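PDB 5C98: Agap007691-pb from Anopheles gambiae, which is a serpin of unknown function, from a family generally assigned inhibition of serine proteases. Local coordinates for residues R115-H118 and Q122-V125; V128-T131 and P135-L138; F143-R146 and I151-F154; G158-L163 and K168-S173; I304-V309 and S313-L318. One frame throughout, in Å; residues are numbered along the deposited sequence.

Interaction 1 of 5, residues R115-H118 and Q122-V125; sequences RLFH and QTTV
V125 packs against F117 and the ring of H118. V125 CG2 lies 3.7 Å from F117 CB and 3.9 Å from F117 CD2, at the edge of the aromatic ring and near its plane. The contact belongs to a beta-alpha-beta unit of the serpin fold, in which helix 111-119 links the parallel strands 95-104 and 124-128. T123 meets the same phenylalanine. Its methyl, CG2, is 3.6 Å from F117 O and approaches F117 CD2 obliquely. The hydroxyl takes the other branch: with chi1 at -167°, T123 OG1 stands anti to the backbone N and bonds to S99 OG. H118 starts off pointing away from the strand, but its ring swings back. The edge atom H118 NE2 comes 4.1 Å from V125 CB.

The second shell fixes the ring of F117. It stacks on F113, and F53 meets it at a steeper angle. V125 in turn rests on V101 and V103 of the neighbouring strand, and T124 pairs with V101 through the backbone. The polar link between the two segments is indirect. One water donates to both carbonyls, 2.5 Å from F117 O and 2.8 Å from T123 O.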
# COMPACT_ATOMS: atom_id res chain seq x y z
N ARG A 115 -2.94 22.68 15.43
CA ARG A 115 -3.18 23.42 14.19
C ARG A 115 -2.99 22.51 12.98
O ARG A 115 -3.83 22.47 12.08
CB ARG A 115 -2.24 24.63 14.10
CG ARG A 115 -2.46 25.47 12.83
CD ARG A 115 -1.46 26.63 12.68
NE ARG A 115 -0.07 26.17 12.56
CZ ARG A 115 0.53 25.81 11.43
NH1 ARG A 115 -0.12 25.87 10.27
NH2 ARG A 115 1.81 25.43 11.43
N LEU A 116 -1.89 21.76 12.96
CA LEU A 116 -1.57 20.96 11.80
C LEU A 116 -2.50 19.76 11.68
O LEU A 116 -3.01 19.47 10.59
CB LEU A 116 -0.10 20.52 11.86
CG LEU A 116 0.91 21.61 11.59
CD1 LEU A 116 2.29 21.08 11.93
CD2 LEU A 116 0.83 22.05 10.15
N PHE A 117 -2.74 19.05 12.78
CA PHE A 117 -3.45 17.79 12.70
C PHE A 117 -4.96 17.94 12.80
O PHE A 117 -5.68 17.05 12.33
CB PHE A 117 -2.91 16.81 13.74
CG PHE A 117 -1.63 16.14 13.33
CD1 PHE A 117 -0.43 16.84 13.24
CD2 PHE A 117 -1.61 14.79 13.00
CE1 PHE A 117 0.74 16.22 12.85
CE2 PHE A 117 -0.42 14.17 12.60
CZ PHE A 117 0.74 14.89 12.51
N HIS A 118 -5.45 19.03 13.38
CA HIS A 118 -6.90 19.24 13.47
C HIS A 118 -7.42 20.17 12.40
O HIS A 118 -8.60 20.08 12.05
CB HIS A 118 -7.30 19.83 14.83
CG HIS A 118 -7.01 18.94 15.98
ND1 HIS A 118 -6.99 19.39 17.29
CD2 HIS A 118 -6.76 17.61 16.05
CE1 HIS A 118 -6.72 18.39 18.10
NE2 HIS A 118 -6.57 17.30 17.37
N GLN A 122 -5.38 16.44 6.14
CA GLN A 122 -6.52 15.55 5.94
C GLN A 122 -6.21 14.28 6.70
O GLN A 122 -5.56 13.36 6.20
CB GLN A 122 -6.66 15.32 4.44
CG GLN A 122 -7.67 14.40 3.88
CD GLN A 122 -7.56 14.37 2.35
OE1 GLN A 122 -6.98 15.28 1.72
NE2 GLN A 122 -8.10 13.32 1.75
N THR A 123 -6.65 14.25 7.96
CA THR A 123 -6.41 13.14 8.86
C THR A 123 -7.41 13.27 10.00
O THR A 123 -8.15 14.25 10.10
CB THR A 123 -4.95 13.12 9.37
OG1 THR A 123 -4.69 11.87 10.00
CG2 THR A 123 -4.66 14.24 10.36
N THR A 124 -7.45 12.24 10.84
CA THR A 124 -8.26 12.24 12.05
C THR A 124 -7.38 11.81 13.22
O THR A 124 -6.65 10.83 13.13
CB THR A 124 -9.48 11.32 11.89
OG1 THR A 124 -10.39 11.89 10.93
CG2 THR A 124 -10.22 11.20 13.20
N VAL A 125 -7.42 12.60 14.28
CA VAL A 125 -6.72 12.30 15.53
C VAL A 125 -7.77 11.99 16.58
O VAL A 125 -8.70 12.78 16.78
CB VAL A 125 -5.85 13.49 15.98
CG1 VAL A 125 -5.14 13.19 17.28
CG2 VAL A 125 -4.84 13.85 14.91
O HOH W 1 -8.06 16.29 11.96

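Interaction 2 of 5, residues V128-T131 and P135-L138; sequences VDLT and PSAL
S136 pushes its hydroxyl into the bend formed by V128, D129 and L130. S136 OG lies 3.6 Å from V128 CG2 and 3.6 Å from L130 CD2, so two aliphatic branches border it. The bend is the connection in the serpin fold from strand 124-128 of sheet A to helix 133-146, the helix that packs across that sheet. S136 sits in the first turn of this helix. Its OG is anti to its own carbonyl carbon (chi1 -66°) and hydrogen-bonds to D132 O, one turn back. D129 O is also close, 3.0 Å from S136 OG. P135 covers the outer side of the contact, with its ring atom CG 4.4 Å from D129 O.

The bend has its own supports. E104 OE1 accepts from L130 N, and L130 rests on L102 of the adjacent strand. L130 starts away from the helix, yet its CD2 methyl returns to S136. V128 continues the sheet by backbone bonds to V103 and E105. D129 and T131 close the loop on themselves. A weak bond from T131 N to D129 OD1 makes an Asx turn. T131 OG1 also donates to D129 OD1 at 2.6 Å, on the syn side and 19° out of the carboxylate plane.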
# COMPACT_ATOMS: atom_id res chain seq x y z
N VAL A 128 -7.19 8.74 23.16
CA VAL A 128 -7.68 7.53 23.79
C VAL A 128 -6.81 7.22 25.00
O VAL A 128 -5.73 7.79 25.18
CB VAL A 128 -7.69 6.32 22.84
CG1 VAL A 128 -8.63 6.55 21.65
CG2 VAL A 128 -6.27 5.98 22.39
N ASP A 129 -7.28 6.29 25.80
CA ASP A 129 -6.47 5.76 26.89
C ASP A 129 -5.56 4.69 26.30
O ASP A 129 -5.94 3.53 26.19
CB ASP A 129 -7.39 5.17 27.95
CG ASP A 129 -6.64 4.51 29.07
OD1 ASP A 129 -5.39 4.64 29.12
OD2 ASP A 129 -7.31 3.88 29.93
N LEU A 130 -4.33 5.08 25.96
CA LEU A 130 -3.36 4.17 25.36
C LEU A 130 -2.77 3.18 26.38
O LEU A 130 -2.07 2.25 25.97
CB LEU A 130 -2.25 4.96 24.64
CG LEU A 130 -2.50 5.30 23.16
CD1 LEU A 130 -1.41 6.18 22.56
CD2 LEU A 130 -2.62 4.03 22.32
N THR A 131 -3.06 3.33 27.67
CA THR A 131 -2.76 2.27 28.62
C THR A 131 -3.74 1.11 28.53
O THR A 131 -3.52 0.07 29.18
CB THR A 131 -2.75 2.80 30.06
OG1 THR A 131 -4.09 2.89 30.56
CG2 THR A 131 -2.06 4.15 30.17
N PRO A 135 -10.12 -0.07 24.26
CA PRO A 135 -10.66 1.14 23.61
C PRO A 135 -9.75 1.67 22.54
O PRO A 135 -10.21 2.27 21.56
CB PRO A 135 -10.83 2.14 24.76
CG PRO A 135 -9.89 1.65 25.83
CD PRO A 135 -9.94 0.14 25.71
N SER A 136 -8.44 1.49 22.71
CA SER A 136 -7.50 1.97 21.71
C SER A 136 -7.71 1.26 20.37
O SER A 136 -7.83 1.90 19.31
CB SER A 136 -6.07 1.76 22.22
OG SER A 136 -5.80 2.58 23.35
N ALA A 137 -7.83 -0.06 20.40
CA ALA A 137 -8.08 -0.79 19.16
C ALA A 137 -9.46 -0.49 18.59
O ALA A 137 -9.63 -0.39 17.36
CB ALA A 137 -7.88 -2.29 19.37
N LEU A 138 -10.46 -0.32 19.46
CA LEU A 138 -11.80 -0.04 18.98
C LEU A 138 -11.87 1.29 18.24
O LEU A 138 -12.58 1.41 17.23
CB LEU A 138 -12.80 -0.06 20.14
CG LEU A 138 -14.25 0.10 19.70
CD1 LEU A 138 -14.67 -1.02 18.78
CD2 LEU A 138 -15.17 0.17 20.91

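Interaction 3 of 5, residues F143-R146 and I151-F154; sequences FYQR and IEDF
Y144 and F154 are turned onto each other by different first torsions. Y144 holds CG anti to its carbonyl carbon (chi1 -74°), while F154 swings CG anti to its backbone N (chi1 -169°). Both CB atoms already point across the contact. The rings form an offset stack with planes 15° apart. The centroids of the Y144 and F154 rings are 3.9 Å apart. The closest pair is Y144 CD2 and F154 CD2, at 3.3 Å, so the packing is tight. F154 CE2 lies over the centre of one Y144 face, and F143 CD2 covers the opposite face. The tyrosine is therefore sandwiched. Its hydroxyl bonds to L98 O on strand 95-104, which ties the hydroxyl end of the ring to the sheet.

Here the end of helix 133-146 and the loop that follows it press down on sheet A of the serpin fold. F172 of strand 169-177 touches both Y144 and F154. H324, on strand 320-328, hydrogen-bonds to F154 O.

The outer half of the contact is polar. Q145 runs extended beyond CG, and its NE2 donates to E152 O at 2.9 Å in an almost straight bond that lies in the amide plane. E152 first points away, then bends at chi2, which brings E152 OE1 within 3.6 Å of Q145 CG. One water accepts from I151 N and lies 2.8 Å from Y144 O. A second water donates to Q145 O at 2.5 Å and to E152 OE2 at 3.0 Å.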
# COMPACT_ATOMS: atom_id res chain seq x y z
N PHE A 143 -13.14 3.53 13.16
CA PHE A 143 -12.88 4.55 12.14
C PHE A 143 -12.84 3.93 10.75
O PHE A 143 -13.50 4.42 9.83
CB PHE A 143 -11.58 5.28 12.42
CG PHE A 143 -11.18 6.24 11.34
CD1 PHE A 143 -11.74 7.51 11.30
CD2 PHE A 143 -10.25 5.89 10.38
CE1 PHE A 143 -11.38 8.39 10.32
CE2 PHE A 143 -9.90 6.78 9.40
CZ PHE A 143 -10.47 8.02 9.36
N TYR A 144 -12.07 2.84 10.58
CA TYR A 144 -11.95 2.25 9.25
C TYR A 144 -13.22 1.54 8.84
O TYR A 144 -13.53 1.49 7.64
CB TYR A 144 -10.70 1.36 9.20
CG TYR A 144 -9.44 2.22 9.14
CD1 TYR A 144 -9.05 2.84 7.95
CD2 TYR A 144 -8.65 2.43 10.26
CE1 TYR A 144 -7.93 3.62 7.88
CE2 TYR A 144 -7.53 3.23 10.20
CZ TYR A 144 -7.16 3.83 9.01
OH TYR A 144 -6.02 4.61 8.98
N GLN A 145 -14.02 1.06 9.80
CA GLN A 145 -15.34 0.51 9.48
C GLN A 145 -16.28 1.59 8.96
O GLN A 145 -16.97 1.41 7.95
CB GLN A 145 -15.97 -0.17 10.71
CG GLN A 145 -15.37 -1.48 11.14
CD GLN A 145 -15.66 -1.79 12.60
OE1 GLN A 145 -16.46 -1.10 13.26
NE2 GLN A 145 -15.00 -2.82 13.12
N ARG A 146 -16.33 2.73 9.66
CA ARG A 146 -17.19 3.83 9.23
C ARG A 146 -16.75 4.39 7.89
O ARG A 146 -17.58 4.99 7.18
CB ARG A 146 -17.19 4.97 10.27
CG ARG A 146 -17.88 4.67 11.60
CD ARG A 146 -17.97 5.94 12.48
NE ARG A 146 -16.68 6.59 12.76
CZ ARG A 146 -15.86 6.26 13.76
NH1 ARG A 146 -16.16 5.27 14.58
NH2 ARG A 146 -14.72 6.92 13.92
N ILE A 151 -12.25 -2.88 5.14
CA ILE A 151 -11.32 -3.34 6.19
C ILE A 151 -12.09 -3.23 7.50
O ILE A 151 -12.14 -2.15 8.11
CB ILE A 151 -10.01 -2.54 6.25
CG1 ILE A 151 -9.25 -2.62 4.94
CG2 ILE A 151 -9.12 -3.09 7.36
CD1 ILE A 151 -8.04 -1.70 4.86
N GLU A 152 -12.70 -4.33 7.94
CA GLU A 152 -13.55 -4.34 9.12
C GLU A 152 -12.80 -4.69 10.39
O GLU A 152 -13.33 -4.48 11.49
CB GLU A 152 -14.71 -5.31 8.93
CG GLU A 152 -15.63 -4.95 7.77
CD GLU A 152 -16.41 -3.67 8.01
OE1 GLU A 152 -17.20 -3.63 8.98
OE2 GLU A 152 -16.24 -2.70 7.24
N ASP A 153 -11.58 -5.23 10.29
CA ASP A 153 -10.75 -5.57 11.45
C ASP A 153 -9.35 -5.05 11.17
O ASP A 153 -8.40 -5.80 10.90
CB ASP A 153 -10.75 -7.08 11.70
CG ASP A 153 -11.91 -7.51 12.56
OD1 ASP A 153 -11.81 -7.39 13.80
OD2 ASP A 153 -12.93 -7.98 12.00
N PHE A 154 -9.22 -3.74 11.23
CA PHE A 154 -7.98 -3.10 10.83
C PHE A 154 -6.79 -3.58 11.68
O PHE A 154 -5.70 -3.80 11.15
CB PHE A 154 -8.17 -1.58 10.89
CG PHE A 154 -7.06 -0.81 10.27
CD1 PHE A 154 -5.89 -0.63 10.95
CD2 PHE A 154 -7.17 -0.28 8.99
CE1 PHE A 154 -4.84 0.04 10.39
CE2 PHE A 154 -6.11 0.42 8.44
CZ PHE A 154 -4.95 0.57 9.14
O HOH W 2 -14.42 -0.62 6.05
O HOH W 3 -18.31 -0.53 7.18

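Interaction 4 of 5, residues G158-L163 and K168-S173; sequences GDVFSL and KLMLFS
V160, in a weakly bonded helical turn, stands over M170 of strand 169-177, with their CA atoms 7.9 Å apart. Side chains fill that separation. M170 rises from the strand and bends at its last torsion (chi3 76°), which lays the thioether under the helical turn. M170 CE comes 3.4 Å from D159 O, and M170 SD lies 3.9 Å from V160 CG1. The same valine methyl touches F172, two residues further along the strand. V160 CG1 is 3.8 Å from F172 CZ and meets the ring at its edge, near the plane. V160 crosses both partners at about a right angle.

The strand is part of sheet A, the large sheet of serpins. It pairs with strands 95-104 and 320-328: M170 bonds to L102 through the backbone, and L171 to G320 and I322. The direct pairing with 320-328 is consistent with a sheet into which no reactive loop has been inserted.

The surroundings close the valine in. V160 also rests on S136 of helix 133-146 and on I155. F172 leans on V140 of that helix. D159 turns its carboxylate away from the strand, where D159 OD2 makes a salt bridge to K286 NZ and accepts from G156 N.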
# COMPACT_ATOMS: atom_id res chain seq x y z
N GLY A 158 -3.37 -6.47 20.26
CA GLY A 158 -1.93 -6.61 20.38
C GLY A 158 -1.14 -5.55 19.63
O GLY A 158 -0.01 -5.24 20.01
N ASP A 159 -1.72 -4.97 18.58
CA ASP A 159 -0.99 -4.00 17.77
C ASP A 159 -0.84 -2.67 18.48
O ASP A 159 0.04 -1.88 18.13
CB ASP A 159 -1.69 -3.79 16.42
CG ASP A 159 -1.71 -5.04 15.57
OD1 ASP A 159 -0.63 -5.62 15.35
OD2 ASP A 159 -2.80 -5.46 15.13
N VAL A 160 -1.70 -2.38 19.46
CA VAL A 160 -1.65 -1.12 20.19
C VAL A 160 -1.24 -1.30 21.63
O VAL A 160 -1.10 -0.31 22.36
CB VAL A 160 -2.98 -0.34 20.10
CG1 VAL A 160 -3.25 0.10 18.66
CG2 VAL A 160 -4.12 -1.17 20.67
N PHE A 161 -1.01 -2.53 22.07
CA PHE A 161 -0.74 -2.80 23.47
C PHE A 161 0.67 -2.37 23.88
O PHE A 161 1.62 -2.50 23.10
CB PHE A 161 -0.86 -4.30 23.73
CG PHE A 161 -0.34 -4.69 25.08
CD1 PHE A 161 -1.15 -4.56 26.19
CD2 PHE A 161 0.97 -5.11 25.24
CE1 PHE A 161 -0.67 -4.87 27.44
CE2 PHE A 161 1.44 -5.43 26.49
CZ PHE A 161 0.62 -5.30 27.59
N SER A 162 0.80 -1.90 25.12
CA SER A 162 2.10 -1.66 25.72
C SER A 162 2.01 -1.80 27.23
O SER A 162 0.98 -1.48 27.83
CB SER A 162 2.64 -0.25 25.39
OG SER A 162 1.71 0.80 25.68
N LEU A 163 3.09 -2.30 27.84
CA LEU A 163 3.23 -2.21 29.28
C LEU A 163 3.77 -0.83 29.63
O LEU A 163 4.29 -0.13 28.76
CB LEU A 163 4.21 -3.26 29.78
CG LEU A 163 3.70 -4.70 29.81
CD1 LEU A 163 4.85 -5.70 30.00
CD2 LEU A 163 2.68 -4.87 30.95
N LYS A 168 2.43 6.76 23.66
CA LYS A 168 1.81 8.08 23.61
C LYS A 168 1.25 8.45 22.25
O LYS A 168 0.37 9.31 22.19
CB LYS A 168 2.81 9.17 24.00
CG LYS A 168 3.39 9.02 25.41
CD LYS A 168 4.37 10.16 25.70
CE LYS A 168 5.41 9.77 26.73
NZ LYS A 168 4.80 9.58 28.06
N LEU A 169 1.73 7.82 21.17
CA LEU A 169 1.48 8.31 19.81
C LEU A 169 1.57 7.15 18.85
O LEU A 169 2.62 6.50 18.77
CB LEU A 169 2.53 9.35 19.43
CG LEU A 169 2.43 9.94 18.04
CD1 LEU A 169 1.20 10.84 17.90
CD2 LEU A 169 3.69 10.76 17.73
N MET A 170 0.52 6.92 18.06
CA MET A 170 0.52 5.84 17.08
C MET A 170 -0.17 6.29 15.81
O MET A 170 -1.10 7.11 15.85
CB MET A 170 -0.22 4.61 17.59
CG MET A 170 0.34 4.11 18.92
SD MET A 170 -0.24 2.45 19.33
CE MET A 170 0.77 1.49 18.22
N LEU A 171 0.30 5.76 14.69
CA LEU A 171 -0.15 6.17 13.37
C LEU A 171 -0.67 4.95 12.62
O LEU A 171 -0.15 3.85 12.77
CB LEU A 171 1.02 6.78 12.57
CG LEU A 171 0.73 7.29 11.15
CD1 LEU A 171 -0.31 8.41 11.15
CD2 LEU A 171 2.04 7.74 10.54
N PHE A 172 -1.70 5.15 11.79
CA PHE A 172 -2.33 4.11 11.00
C PHE A 172 -2.58 4.61 9.59
O PHE A 172 -2.91 5.78 9.39
CB PHE A 172 -3.62 3.64 11.67
CG PHE A 172 -3.39 3.23 13.08
CD1 PHE A 172 -3.04 1.91 13.38
CD2 PHE A 172 -3.43 4.14 14.11
CE1 PHE A 172 -2.77 1.56 14.69
CE2 PHE A 172 -3.14 3.78 15.39
CZ PHE A 172 -2.82 2.49 15.69
N SER A 173 -2.39 3.72 8.60
CA SER A 173 -2.65 4.01 7.20
C SER A 173 -3.51 2.89 6.64
O SER A 173 -3.15 1.72 6.77
CB SER A 173 -1.33 4.02 6.43
OG SER A 173 -1.58 3.84 5.04

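Interaction 5 of 5, residues I304-V309 and S313-L318; sequences IDDLHV and SGRTRL
L307 and T316 form the tight centre of this contact, a single antiparallel bridge of the hydrogen-bonded kind. L307 N donates to T316 O at 2.9 Å, and T316 N returns a bond to L307 O, also at 2.9 Å. The inner side is apolar. L307 CD1 lies 4.2 Å from L318 CB, and V309 meets the methyl of T316. L307, V309 and L318 all rest on L169 of strand 169-177.

The outer side is polar and more exposed. R317 grips D305 side-on in a salt bridge, with NE 3.0 Å from D305 OD1 and NH2 3.1 Å from D305 OD2. Both bonds lie in the guanidinium plane but come from above the carboxylate, since the two planes are 47° apart. R317 N adds a bond to the anti lone pair of D305 OD1, so that oxygen accepts twice. R315 extends along 304-309. Its NH1 donates to D306 O at 2.9 Å from above the carbonyl plane, and H308 CB covers a face of the guanidinium, 3.8 Å from R315 NH1. Beyond the bridge the two segments part, and a water spans V309 N and G314 O. D306 OD2 accepts from V61 N of helix 59-69.

The whole is a hairpin-like excursion with one isolated beta bridge, on the path from helix 300-303 into strand 320-328 of serpin sheet A.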
# COMPACT_ATOMS: atom_id res chain seq x y z
N ILE A 304 14.32 7.58 18.22
CA ILE A 304 14.79 8.80 18.85
C ILE A 304 13.55 9.60 19.23
O ILE A 304 12.61 9.71 18.43
CB ILE A 304 15.67 9.61 17.88
CG1 ILE A 304 16.92 8.79 17.51
CG2 ILE A 304 16.08 10.95 18.49
CD1 ILE A 304 17.68 9.33 16.32
N ASP A 305 13.56 10.17 20.43
CA ASP A 305 12.44 11.00 20.88
C ASP A 305 12.60 12.38 20.28
O ASP A 305 13.30 13.24 20.81
CB ASP A 305 12.38 11.04 22.40
CG ASP A 305 12.07 9.67 22.99
OD1 ASP A 305 11.00 9.13 22.69
OD2 ASP A 305 12.92 9.13 23.74
N ASP A 306 11.93 12.59 19.13
CA ASP A 306 12.21 13.75 18.31
C ASP A 306 10.98 14.52 17.84
O ASP A 306 11.15 15.57 17.22
CB ASP A 306 13.06 13.35 17.09
CG ASP A 306 14.08 14.42 16.68
OD1 ASP A 306 14.63 15.13 17.55
OD2 ASP A 306 14.33 14.54 15.46
N LEU A 307 9.76 14.08 18.14
CA LEU A 307 8.55 14.75 17.66
C LEU A 307 7.91 15.61 18.74
O LEU A 307 7.66 15.14 19.86
CB LEU A 307 7.51 13.74 17.19
CG LEU A 307 8.01 12.74 16.15
CD1 LEU A 307 6.91 11.78 15.69
CD2 LEU A 307 8.61 13.47 14.96
N HIS A 308 7.62 16.85 18.39
CA HIS A 308 6.98 17.79 19.31
C HIS A 308 5.47 17.70 19.12
O HIS A 308 4.89 18.34 18.25
CB HIS A 308 7.47 19.20 19.07
CG HIS A 308 6.92 20.20 20.03
ND1 HIS A 308 6.81 21.53 19.73
CD2 HIS A 308 6.45 20.05 21.29
CE1 HIS A 308 6.28 22.17 20.76
NE2 HIS A 308 6.05 21.30 21.72
N VAL A 309 4.84 16.87 19.95
CA VAL A 309 3.40 16.63 19.88
C VAL A 309 2.68 17.22 21.08
O VAL A 309 1.59 17.77 20.94
CB VAL A 309 3.14 15.12 19.80
CG1 VAL A 309 1.65 14.80 19.92
CG2 VAL A 309 3.74 14.58 18.52
N SER A 313 5.34 17.41 27.97
CA SER A 313 5.89 16.10 28.27
C SER A 313 7.18 15.76 27.53
O SER A 313 7.71 14.66 27.72
CB SER A 313 4.84 15.01 28.02
OG SER A 313 4.56 14.88 26.64
N GLY A 314 7.72 16.67 26.73
CA GLY A 314 8.95 16.42 26.00
C GLY A 314 8.71 15.71 24.68
O GLY A 314 7.72 15.01 24.48
N ARG A 315 9.66 15.90 23.77
CA ARG A 315 9.54 15.27 22.46
C ARG A 315 9.39 13.76 22.61
O ARG A 315 9.93 13.15 23.53
CB ARG A 315 10.78 15.57 21.61
CG ARG A 315 10.79 16.95 21.00
CD ARG A 315 12.06 17.23 20.21
NE ARG A 315 12.11 18.63 19.87
CZ ARG A 315 11.58 19.18 18.79
NH1 ARG A 315 10.99 18.43 17.85
NH2 ARG A 315 11.65 20.49 18.66
N THR A 316 8.64 13.17 21.68
CA THR A 316 8.33 11.75 21.74
C THR A 316 8.67 11.09 20.41
O THR A 316 8.61 11.71 19.35
CB THR A 316 6.84 11.48 22.07
OG1 THR A 316 6.61 10.06 22.10
CG2 THR A 316 5.91 12.09 21.04
N ARG A 317 9.01 9.81 20.47
CA ARG A 317 9.10 8.99 19.27
C ARG A 317 7.70 8.58 18.84
O ARG A 317 6.73 8.67 19.60
CB ARG A 317 9.91 7.73 19.55
CG ARG A 317 9.26 6.83 20.59
CD ARG A 317 10.20 5.74 21.09
NE ARG A 317 11.30 6.31 21.86
CZ ARG A 317 12.43 5.66 22.13
NH1 ARG A 317 12.61 4.42 21.68
NH2 ARG A 317 13.39 6.24 22.85
N LEU A 318 7.60 8.14 17.60
CA LEU A 318 6.39 7.50 17.13
C LEU A 318 6.42 6.06 17.62
O LEU A 318 7.36 5.32 17.30
CB LEU A 318 6.35 7.57 15.61
CG LEU A 318 5.13 6.98 14.93
CD1 LEU A 318 3.83 7.52 15.51
CD2 LEU A 318 5.23 7.22 13.40
O HOH W 4 5.99 16.31 22.62

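The five contacts come in series along the chain and gather around sheet A. Interactions 1 to 4 follow helix 111-119, strand 124-128, helix 133-146 and the return into strand 169-177. Interaction 5 comes much later, just before strand 320-328. Interactions 2 and 3 share helix 133-146, with centres about 15 Å apart. Interactions 1 and 3, about 19 Å apart, touch through T124 and F143. Interactions 2 and 4 are the closest pair, about 9 Å between centres, and touch through S136 with V160 and L130 with K168. Interactions 4 and 5, about 15 Å apart, meet at L169. Strand 169-177 thus carries helix 133-146 and its following loop on one face and 304-318 on the other.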